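Local coordinates for BH2163 protein (Bacillus halodurans, PDB 5C6O) that probably exports xenobiotics across the cell membrane by antiport, as a multidrug transporter of the MATE family, at residues A[29-34]-A[288-293]; A[261-266]-A[273-278]; A[331-336]-A[367-372]. All blocks are in the same frame, centred on the assembly; numbering follows the deposited sequence.

How the contacts relate
Contact 1 lies nearest the middle of the molecule and pairs helix 25-44 with helix 290-305, bringing together the two MatE halves, which lie far apart in sequence. Contact 2 (261-266 with 273-278) falls between those two helices along the chain, about 23 Å from contact 1 between centres, and packs the turn joining two successive predicted transmembrane segments. Contact 3 (331-336 with 367-372) follows both, on helix 312-336. It touches contact 1 through I333, which packs on V288 and M292, whereas contacts 2 and 3 are about 15 Å apart at their nearest atoms. Of the three, only contact 1 has its two segments in different halves.

Contact 1 (A[29-34]-A[288-293]); sequences GMFVMA and VMMPMM. With 4YH ((2S)-2-(3,4-dimethoxyphenyl)-5-{[2-(3,4-dimethoxyphenyl)ethyl](methyl)amino}-2-(propan-2-yl)pentanenitrile), chain B.
M30 of helix 25-44 and M290 of segment 288-293 reach toward each other and slide past in opposite directions, two long thioether chains lying alongside. The sulphur of each rests on the inner part of the other: M30 SD is 3.7 Å from M290 CG, and M290 SD lies 3.4 Å from M30 CB. Beyond CG the M30 chain runs extended, with SD anti to CA (chi2 -174°), which carries the sulphur onward to M293; this SD sits 3.7 Å from M293 CB, and the two side chains cross at about a right angle. M290 meets helix 25-44 beside F31 and A34, its terminal CE 4.3 Å from A34 CB. The link is wholly apolar, made of thioethers and aliphatic carbons.

Further out, the F31 ring leads away from the methionines and meets the ring of F287, their planes about 75° apart. Behind the second segment, V288 and M292 rest on helix 312-336 through I333, with F329 and S330 also touching M292. One turn on from M30, M33 faces the bound verapamil (4YH). Its chain bends at chi3 (52°), and its CE lies 3.4 Å from C29, a methyl of the ligand's isopropyl group, and 3.8 Å from the methoxy carbon C33.

Helix 25-44 thus joins the second MatE half through M30 while M33 lines the methionine- and phenylalanine-rich drug pocket, an arrangement in keeping with the two-lobed MATE fold, whose central cavity lies between the lobes.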
loop_
_atom_site.group_PDB
_atom_site.type_symbol
_atom_site.label_atom_id
_atom_site.label_comp_id
_atom_site.label_asym_id
_atom_site.label_seq_id
_atom_site.Cartn_x
_atom_site.Cartn_y
_atom_site.Cartn_z
ATOM N N GLY A 29 8.220 10.021 -3.888
ATOM C CA GLY A 29 6.843 10.399 -3.543
ATOM C C GLY A 29 6.238 9.565 -2.429
ATOM O O GLY A 29 5.416 10.043 -1.638
ATOM N N MET A 30 6.653 8.306 -2.385
ATOM C CA MET A 30 6.280 7.430 -1.316
ATOM C C MET A 30 6.672 8.134 -0.055
ATOM O O MET A 30 5.818 8.403 0.786
ATOM C CB MET A 30 7.038 6.132 -1.429
ATOM C CG MET A 30 6.204 4.947 -1.036
ATOM S SD MET A 30 7.219 3.465 -1.014
ATOM C CE MET A 30 6.181 2.468 0.063
ATOM N N PHE A 31 7.955 8.477 0.048
ATOM C CA PHE A 31 8.474 9.152 1.224
ATOM C C PHE A 31 7.751 10.445 1.560
ATOM O O PHE A 31 7.399 10.722 2.725
ATOM C CB PHE A 31 9.931 9.496 1.032
ATOM C CG PHE A 31 10.407 10.515 2.007
ATOM C CD1 PHE A 31 11.034 10.124 3.185
ATOM C CD2 PHE A 31 10.169 11.874 1.780
ATOM C CE1 PHE A 31 11.455 11.072 4.103
ATOM C CE2 PHE A 31 10.577 12.822 2.697
ATOM C CZ PHE A 31 11.225 12.419 3.859
ATOM N N VAL A 32 7.604 11.256 0.522
ATOM C CA VAL A 32 6.917 12.522 0.594
ATOM C C VAL A 32 5.598 12.353 1.346
ATOM O O VAL A 32 5.432 12.816 2.476
ATOM C CB VAL A 32 6.692 13.042 -0.837
ATOM C CG1 VAL A 32 5.969 14.378 -0.865
ATOM C CG2 VAL A 32 8.037 13.166 -1.517
ATOM N N MET A 33 4.666 11.656 0.722
ATOM C CA MET A 33 3.337 11.568 1.268
ATOM C C MET A 33 3.426 11.115 2.711
ATOM O O MET A 33 2.723 11.628 3.561
ATOM C CB MET A 33 2.484 10.626 0.435
ATOM C CG MET A 33 1.028 11.046 0.355
ATOM S SD MET A 33 -0.060 9.654 -0.031
ATOM C CE MET A 33 0.444 8.456 1.226
ATOM N N ALA A 34 4.327 10.186 2.992
ATOM C CA ALA A 34 4.555 9.774 4.355
ATOM C C ALA A 34 4.791 11.006 5.262
ATOM O O ALA A 34 4.249 11.076 6.368
ATOM C CB ALA A 34 5.700 8.780 4.420
ATOM N N VAL A 288 10.051 3.138 7.137
ATOM C CA VAL A 288 11.198 2.366 6.745
ATOM C C VAL A 288 10.814 0.956 6.244
ATOM O O VAL A 288 11.575 -0.006 6.288
ATOM C CB VAL A 288 12.347 2.533 7.763
ATOM C CG1 VAL A 288 12.627 1.262 8.568
ATOM C CG2 VAL A 288 13.566 3.136 7.050
ATOM N N MET A 289 9.607 0.871 5.716
ATOM C CA MET A 289 9.314 -0.192 4.776
ATOM C C MET A 289 9.614 0.276 3.348
ATOM O O MET A 289 10.243 -0.457 2.574
ATOM C CB MET A 289 7.879 -0.702 4.923
ATOM C CG MET A 289 7.661 -1.670 6.086
ATOM S SD MET A 289 8.609 -3.210 6.051
ATOM C CE MET A 289 10.306 -2.624 6.230
ATOM N N MET A 290 9.170 1.495 3.027
ATOM C CA MET A 290 9.485 2.200 1.763
ATOM C C MET A 290 10.714 1.750 0.930
ATOM O O MET A 290 10.548 1.086 -0.085
ATOM C CB MET A 290 9.531 3.697 2.043
ATOM C CG MET A 290 10.147 4.555 0.941
ATOM S SD MET A 290 9.431 6.213 0.985
ATOM C CE MET A 290 8.815 6.301 2.680
ATOM N N PRO A 291 11.942 2.131 1.330
ATOM C CA PRO A 291 13.050 1.376 0.820
ATOM C C PRO A 291 12.610 0.085 0.178
ATOM O O PRO A 291 12.482 0.057 -1.041
ATOM C CB PRO A 291 13.888 1.183 2.061
ATOM C CG PRO A 291 13.768 2.570 2.661
ATOM C CD PRO A 291 12.472 3.206 2.169
ATOM N N MET A 292 12.313 -0.954 0.938
ATOM C CA MET A 292 11.781 -2.156 0.290
ATOM C C MET A 292 10.689 -1.927 -0.785
ATOM O O MET A 292 10.863 -2.258 -1.981
ATOM C CB MET A 292 11.279 -3.136 1.340
ATOM C CG MET A 292 12.250 -4.262 1.590
ATOM S SD MET A 292 13.887 -3.680 2.051
ATOM C CE MET A 292 14.205 -5.037 3.183
ATOM N N MET A 293 9.559 -1.383 -0.334
ATOM C CA MET A 293 8.411 -1.118 -1.191
ATOM C C MET A 293 8.822 -0.486 -2.525
ATOM O O MET A 293 8.404 -0.939 -3.605
ATOM C CB MET A 293 7.441 -0.205 -0.454
ATOM C CG MET A 293 6.644 -0.900 0.613
ATOM S SD MET A 293 5.283 -1.879 -0.073
ATOM C CE MET A 293 5.690 -3.528 0.515
HETATM C C30 4YH B . -0.489 -0.915 3.542
HETATM O O19 4YH B . 0.247 -0.388 2.367
HETATM C C6 4YH B . -0.563 0.330 1.530
HETATM C C5 4YH B . -0.893 1.664 1.797
HETATM C C9 4YH B . -1.046 -0.301 0.375
HETATM O O23 4YH B . -0.727 -1.616 0.119
HETATM C C32 4YH B . 0.824 -1.913 -0.117
HETATM C C13 4YH B . -1.877 0.413 -0.489
HETATM C C11 4YH B . -2.195 1.746 -0.199
HETATM C C2 4YH B . -1.724 2.410 0.948
HETATM C C1 4YH B . -2.021 3.781 1.283
HETATM C C15 4YH B . -1.553 4.783 0.158
HETATM C C29 4YH B . -2.029 6.239 0.352
HETATM C C28 4YH B . -1.850 4.293 -1.277
HETATM C C3 4YH B . -1.190 4.076 2.439
HETATM N N4 4YH B . -0.501 4.346 3.380
HETATM C C22 4YH B . -3.472 3.921 1.866
HETATM C C26 4YH B . -4.550 4.651 1.033
HETATM C C25 4YH B . -5.004 5.952 1.715
HETATM N N8 4YH B . -6.086 5.819 2.715
HETATM C C27 4YH B . -6.689 4.475 2.815
HETATM C C16 4YH B . -5.561 6.279 4.011
HETATM C C21 4YH B . -5.630 7.813 4.143
HETATM C C17 4YH B . -4.420 8.342 4.568
HETATM C C12 4YH B . -3.970 8.122 5.876
HETATM C C18 4YH B . -3.673 9.101 3.671
HETATM C C14 4YH B . -2.462 9.640 4.085
HETATM C C10 4YH B . -2.003 9.421 5.386
HETATM O O24 4YH B . -0.813 9.943 5.778
HETATM C C33 4YH B . 0.196 9.622 4.797
HETATM C C7 4YH B . -2.753 8.659 6.300
HETATM O O20 4YH B . -2.261 8.468 7.574
HETATM C C31 4YH B . -3.256 8.124 8.580
#

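Contact 2 (A[261-266]-A[273-278]); sequences AINSML and FYVGVF
F278 lies against three residues of helix 261-268, I262, N263 and L266, and its ring takes up much of the contact. The apolar part comes first. L266 approaches the rim of the ring with both branches: CD1 lies in the ring plane and CD2 near it, CD2 being 3.4 Å from F278 CE1. The same CD2 also meets Y274 CB at 3.8 Å, bridging the two aromatic residues. I262 crosses F278 at about a right angle, its CD1 3.5 Å from F278 CE2 and its CB 3.7 Å from F278 CZ.

Polar atoms meet carbon in the second group. N263 OD1 stands over one face of the ring, 3.7 Å from F278 CG, with amide and ring planes turned 45° apart. V275 meets the same oxygen through CG1, 3.4 Å from N263 OD1. Rotation about CA-CB, with CG1 anti to the backbone N of V275 (chi1 -172°), puts that methyl at the amide oxygen and leaves CG2 for the carbonyl O of L266, 4.0 Å from V275 CG2.

Surrounding partners place the turn. N263 and V275 both touch T57 of helix 51-83, V275 adding A54, so this side of the contact packs against the first MatE half. The Y274 ring leads away to meet that of F269, and F278 O receives a weak hydrogen bond from Q282 NE2.

With no hydrogen-bonding pair between them, the two segments, from the predicted transmembrane ranges 241-267 and 273-298, meet by shape and apolar packing: a phenyl ring fitted among aliphatic branches and an amide. An oxygen above a ring face is not expected to attract it strongly, so N263 probably contributes here mainly by packing.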
loop_
_atom_site.group_PDB
_atom_site.type_symbol
_atom_site.label_atom_id
_atom_site.label_comp_id
_atom_site.label_asym_id
_atom_site.label_seq_id
_atom_site.Cartn_x
_atom_site.Cartn_y
_atom_site.Cartn_z
ATOM N N ALA A 261 -9.644 -5.298 14.407
ATOM C CA ALA A 261 -9.517 -6.076 15.627
ATOM C C ALA A 261 -8.545 -5.406 16.591
ATOM O O ALA A 261 -8.956 -4.605 17.420
ATOM C CB ALA A 261 -9.090 -7.501 15.313
ATOM N N ILE A 262 -7.258 -5.691 16.456
ATOM C CA ILE A 262 -6.249 -5.121 17.347
ATOM C C ILE A 262 -6.382 -3.611 17.649
ATOM O O ILE A 262 -5.743 -3.127 18.580
ATOM C CB ILE A 262 -4.815 -5.466 16.881
ATOM C CG1 ILE A 262 -4.740 -5.505 15.346
ATOM C CG2 ILE A 262 -4.370 -6.794 17.488
ATOM C CD1 ILE A 262 -3.465 -4.940 14.756
ATOM N N ASN A 263 -7.197 -2.876 16.885
ATOM C CA ASN A 263 -7.499 -1.478 17.223
ATOM C C ASN A 263 -8.687 -1.297 18.163
ATOM O O ASN A 263 -8.577 -0.586 19.166
ATOM C CB ASN A 263 -7.665 -0.603 15.982
ATOM C CG ASN A 263 -6.587 0.462 15.875
ATOM O OD1 ASN A 263 -6.005 0.890 16.880
ATOM N ND2 ASN A 263 -6.322 0.907 14.651
ATOM N N SER A 264 -9.816 -1.925 17.842
ATOM C CA SER A 264 -10.978 -1.894 18.739
ATOM C C SER A 264 -10.785 -2.725 20.036
ATOM O O SER A 264 -11.358 -2.388 21.080
ATOM C CB SER A 264 -12.269 -2.251 17.991
ATOM O OG SER A 264 -12.056 -3.260 17.020
ATOM N N MET A 265 -9.973 -3.791 19.967
ATOM C CA MET A 265 -9.488 -4.527 21.161
ATOM C C MET A 265 -8.551 -3.647 21.994
ATOM O O MET A 265 -8.325 -3.910 23.168
ATOM C CB MET A 265 -8.805 -5.875 20.791
ATOM C CG MET A 265 -7.591 -6.272 21.655
ATOM S SD MET A 265 -6.666 -7.774 21.205
ATOM C CE MET A 265 -5.067 -7.470 21.964
ATOM N N LEU A 266 -7.995 -2.610 21.378
ATOM C CA LEU A 266 -7.195 -1.638 22.104
ATOM C C LEU A 266 -8.031 -0.432 22.474
ATOM O O LEU A 266 -7.502 0.581 22.942
ATOM C CB LEU A 266 -5.948 -1.219 21.319
ATOM C CG LEU A 266 -4.655 -1.720 21.967
ATOM C CD1 LEU A 266 -4.235 -3.096 21.453
ATOM C CD2 LEU A 266 -3.547 -0.692 21.785
ATOM N N PHE A 273 -5.421 6.803 24.730
ATOM C CA PHE A 273 -3.979 6.896 25.063
ATOM C C PHE A 273 -3.128 6.020 24.133
ATOM O O PHE A 273 -2.044 6.421 23.692
ATOM C CB PHE A 273 -3.734 6.464 26.536
ATOM C CG PHE A 273 -3.509 7.607 27.529
ATOM C CD1 PHE A 273 -4.538 8.038 28.376
ATOM C CD2 PHE A 273 -2.250 8.201 27.671
ATOM C CE1 PHE A 273 -4.325 9.058 29.300
ATOM C CE2 PHE A 273 -2.036 9.222 28.599
ATOM C CZ PHE A 273 -3.073 9.650 29.412
ATOM N N TYR A 274 -3.675 4.840 23.829
ATOM C CA TYR A 274 -2.967 3.716 23.221
ATOM C C TYR A 274 -3.195 3.556 21.711
ATOM O O TYR A 274 -2.416 2.887 21.032
ATOM C CB TYR A 274 -3.384 2.409 23.923
ATOM C CG TYR A 274 -2.910 2.235 25.359
ATOM C CD1 TYR A 274 -3.557 2.875 26.416
ATOM C CD2 TYR A 274 -1.836 1.400 25.658
ATOM C CE1 TYR A 274 -3.135 2.707 27.724
ATOM C CE2 TYR A 274 -1.405 1.222 26.963
ATOM C CZ TYR A 274 -2.055 1.879 27.990
ATOM O OH TYR A 274 -1.631 1.703 29.289
ATOM N N VAL A 275 -4.269 4.137 21.189
ATOM C CA VAL A 275 -4.576 4.033 19.755
ATOM C C VAL A 275 -3.639 4.909 18.920
ATOM O O VAL A 275 -3.116 4.472 17.893
ATOM C CB VAL A 275 -6.040 4.410 19.453
ATOM C CG1 VAL A 275 -6.403 4.101 18.003
ATOM C CG2 VAL A 275 -6.970 3.669 20.403
ATOM N N GLY A 276 -3.430 6.149 19.365
ATOM C CA GLY A 276 -2.471 7.061 18.729
ATOM C C GLY A 276 -1.039 6.700 19.078
ATOM O O GLY A 276 -0.146 7.548 19.012
ATOM N N VAL A 277 -0.849 5.450 19.506
ATOM C CA VAL A 277 0.467 4.834 19.658
ATOM C C VAL A 277 0.457 3.498 18.906
ATOM O O VAL A 277 1.500 2.876 18.715
ATOM C CB VAL A 277 0.932 4.667 21.135
ATOM C CG1 VAL A 277 0.582 5.888 21.992
ATOM C CG2 VAL A 277 0.397 3.383 21.755
ATOM N N PHE A 278 -0.733 3.057 18.497
ATOM C CA PHE A 278 -0.832 2.187 17.340
ATOM C C PHE A 278 -0.438 3.101 16.210
ATOM O O PHE A 278 0.694 3.046 15.728
ATOM C CB PHE A 278 -2.253 1.691 17.111
ATOM C CG PHE A 278 -2.399 0.220 17.262
ATOM C CD1 PHE A 278 -2.704 -0.329 18.496
ATOM C CD2 PHE A 278 -2.218 -0.623 16.174
ATOM C CE1 PHE A 278 -2.831 -1.698 18.646
ATOM C CE2 PHE A 278 -2.344 -1.990 16.315
ATOM C CZ PHE A 278 -2.651 -2.532 17.554
#

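Contact 3 (A[331-336]-A[367-372]); sequences IGIFAL and CVTFLI
The rings of F334 and F370 lie side by side and point the same way, oblique to one another: their centroids are 4.8 Å apart and their planes 32° from parallel. The overlap is partial. F334 CE1 sits 3.8 Å above one face of the F370 ring, offset toward its rim, while L371 CG approaches the opposite face, also offset toward the rim. F334 also meets the base of its partner, with CD1 3.7 Å from F370 CB. Its CG, anti to its backbone N (chi1 174°), is thereby placed 3.8 Å from F370 CB.

Around the rim of the F334 ring, T369 CB and the backbone of C367 and V368 lie in or near its plane. C367 CB is 3.7 Å from F334 CE1, and T369 CB is 3.6 Å from F334 CB. T369 crosses I333 at about a right angle, methyl against methyl, the two CG2 atoms 3.5 Å apart. I331, pointing away, adds a looser approach of its CG2 to F370 CB at 4.4 Å.

Two polar atoms of T369 find partners outside the segments: OG1 donates a hydrogen bond to F366 O, and the carbonyl O accepts one from S330 OG on helix 312-336. I333 also packs on M289 and P291, while V368 and L371 lean on helix 424-439.

The segment 367-372 is thus held to helix 312-336 by hydrophobic and aromatic packing, supplemented by the hydrogen bond from S330. With the threonine hydroxyl committed to F366, T369 presents carbon to I333 and F334, consistent with an apolar seam between neighbouring predicted transmembrane segments.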
loop_
_atom_site.group_PDB
_atom_site.type_symbol
_atom_site.label_atom_id
_atom_site.label_comp_id
_atom_site.label_asym_id
_atom_site.label_seq_id
_atom_site.Cartn_x
_atom_site.Cartn_y
_atom_site.Cartn_z
ATOM N N ILE A 331 18.994 -6.668 5.671
ATOM C CA ILE A 331 19.963 -6.510 6.731
ATOM C C ILE A 331 20.067 -5.044 7.206
ATOM O O ILE A 331 20.471 -4.777 8.312
ATOM C CB ILE A 331 21.329 -7.080 6.276
ATOM C CG1 ILE A 331 22.150 -6.051 5.475
ATOM C CG2 ILE A 331 21.107 -8.335 5.429
ATOM C CD1 ILE A 331 23.028 -5.129 6.312
ATOM N N GLY A 332 19.698 -4.097 6.361
ATOM C CA GLY A 332 19.862 -2.696 6.701
ATOM C C GLY A 332 18.846 -2.285 7.729
ATOM O O GLY A 332 19.145 -2.170 8.898
ATOM N N ILE A 333 17.631 -2.057 7.277
ATOM C CA ILE A 333 16.557 -1.759 8.171
ATOM C C ILE A 333 16.809 -2.535 9.450
ATOM O O ILE A 333 16.968 -1.924 10.497
ATOM C CB ILE A 333 15.205 -2.062 7.507
ATOM C CG1 ILE A 333 14.862 -0.930 6.516
ATOM C CG2 ILE A 333 14.119 -2.205 8.555
ATOM C CD1 ILE A 333 14.093 -1.343 5.272
ATOM N N PHE A 334 16.938 -3.857 9.345
ATOM C CA PHE A 334 17.185 -4.770 10.499
ATOM C C PHE A 334 18.106 -4.276 11.618
ATOM O O PHE A 334 17.679 -4.180 12.762
ATOM C CB PHE A 334 17.689 -6.109 9.957
ATOM C CG PHE A 334 18.124 -7.117 11.001
ATOM C CD1 PHE A 334 17.262 -8.126 11.415
ATOM C CD2 PHE A 334 19.433 -7.128 11.480
ATOM C CE1 PHE A 334 17.680 -9.092 12.323
ATOM C CE2 PHE A 334 19.854 -8.089 12.389
ATOM C CZ PHE A 334 18.978 -9.080 12.808
ATOM N N ALA A 335 19.367 -4.001 11.287
ATOM C CA ALA A 335 20.337 -3.454 12.239
ATOM C C ALA A 335 19.894 -2.087 12.703
ATOM O O ALA A 335 19.750 -1.859 13.893
ATOM C CB ALA A 335 21.729 -3.369 11.634
ATOM N N LEU A 336 19.646 -1.169 11.779
ATOM C CA LEU A 336 19.216 0.154 12.189
ATOM C C LEU A 336 17.873 0.100 12.907
ATOM O O LEU A 336 17.399 1.094 13.442
ATOM C CB LEU A 336 19.169 1.118 11.006
ATOM C CG LEU A 336 19.802 2.441 11.447
ATOM C CD1 LEU A 336 21.270 2.457 11.045
ATOM C CD2 LEU A 336 19.069 3.661 10.899
ATOM N N CYS A 367 14.374 -9.801 14.660
ATOM C CA CYS A 367 15.427 -10.550 14.041
ATOM C C CYS A 367 14.635 -11.462 13.144
ATOM O O CYS A 367 14.481 -12.639 13.417
ATOM C CB CYS A 367 16.310 -11.280 15.035
ATOM S SG CYS A 367 15.486 -12.604 15.939
ATOM N N VAL A 368 14.065 -10.840 12.104
ATOM C CA VAL A 368 13.239 -11.457 11.055
ATOM C C VAL A 368 13.354 -10.583 9.801
ATOM O O VAL A 368 13.498 -11.081 8.693
ATOM C CB VAL A 368 11.742 -11.521 11.421
ATOM C CG1 VAL A 368 11.165 -12.859 10.985
ATOM C CG2 VAL A 368 11.502 -11.278 12.909
ATOM N N THR A 369 13.280 -9.270 10.021
ATOM C CA THR A 369 13.497 -8.200 9.040
ATOM C C THR A 369 14.431 -8.539 7.887
ATOM O O THR A 369 14.091 -8.384 6.710
ATOM C CB THR A 369 14.155 -6.989 9.735
ATOM O OG1 THR A 369 13.579 -6.779 11.031
ATOM C CG2 THR A 369 14.029 -5.731 8.883
ATOM N N PHE A 370 15.634 -8.950 8.251
ATOM C CA PHE A 370 16.682 -9.278 7.318
ATOM C C PHE A 370 16.271 -10.409 6.330
ATOM O O PHE A 370 16.821 -10.510 5.233
ATOM C CB PHE A 370 17.878 -9.677 8.153
ATOM C CG PHE A 370 17.647 -10.927 8.913
ATOM C CD1 PHE A 370 18.659 -11.844 9.083
ATOM C CD2 PHE A 370 16.391 -11.217 9.393
ATOM C CE1 PHE A 370 18.423 -13.026 9.743
ATOM C CE2 PHE A 370 16.138 -12.390 10.047
ATOM C CZ PHE A 370 17.155 -13.298 10.227
ATOM N N LEU A 371 15.303 -11.244 6.712
ATOM C CA LEU A 371 14.722 -12.244 5.810
ATOM C C LEU A 371 13.420 -11.812 5.179
ATOM O O LEU A 371 12.681 -12.627 4.622
ATOM C CB LEU A 371 14.418 -13.517 6.561
ATOM C CG LEU A 371 15.588 -14.385 6.962
ATOM C CD1 LEU A 371 15.043 -15.801 7.069
ATOM C CD2 LEU A 371 16.721 -14.315 5.949
ATOM N N ILE A 372 13.103 -10.539 5.312
ATOM C CA ILE A 372 11.852 -10.052 4.795
ATOM C C ILE A 372 12.080 -9.514 3.433
ATOM O O ILE A 372 11.128 -9.375 2.678
ATOM C CB ILE A 372 11.249 -8.944 5.668
ATOM C CG1 ILE A 372 9.968 -9.465 6.355
ATOM C CG2 ILE A 372 10.991 -7.689 4.828
ATOM C CD1 ILE A 372 9.626 -8.836 7.699
#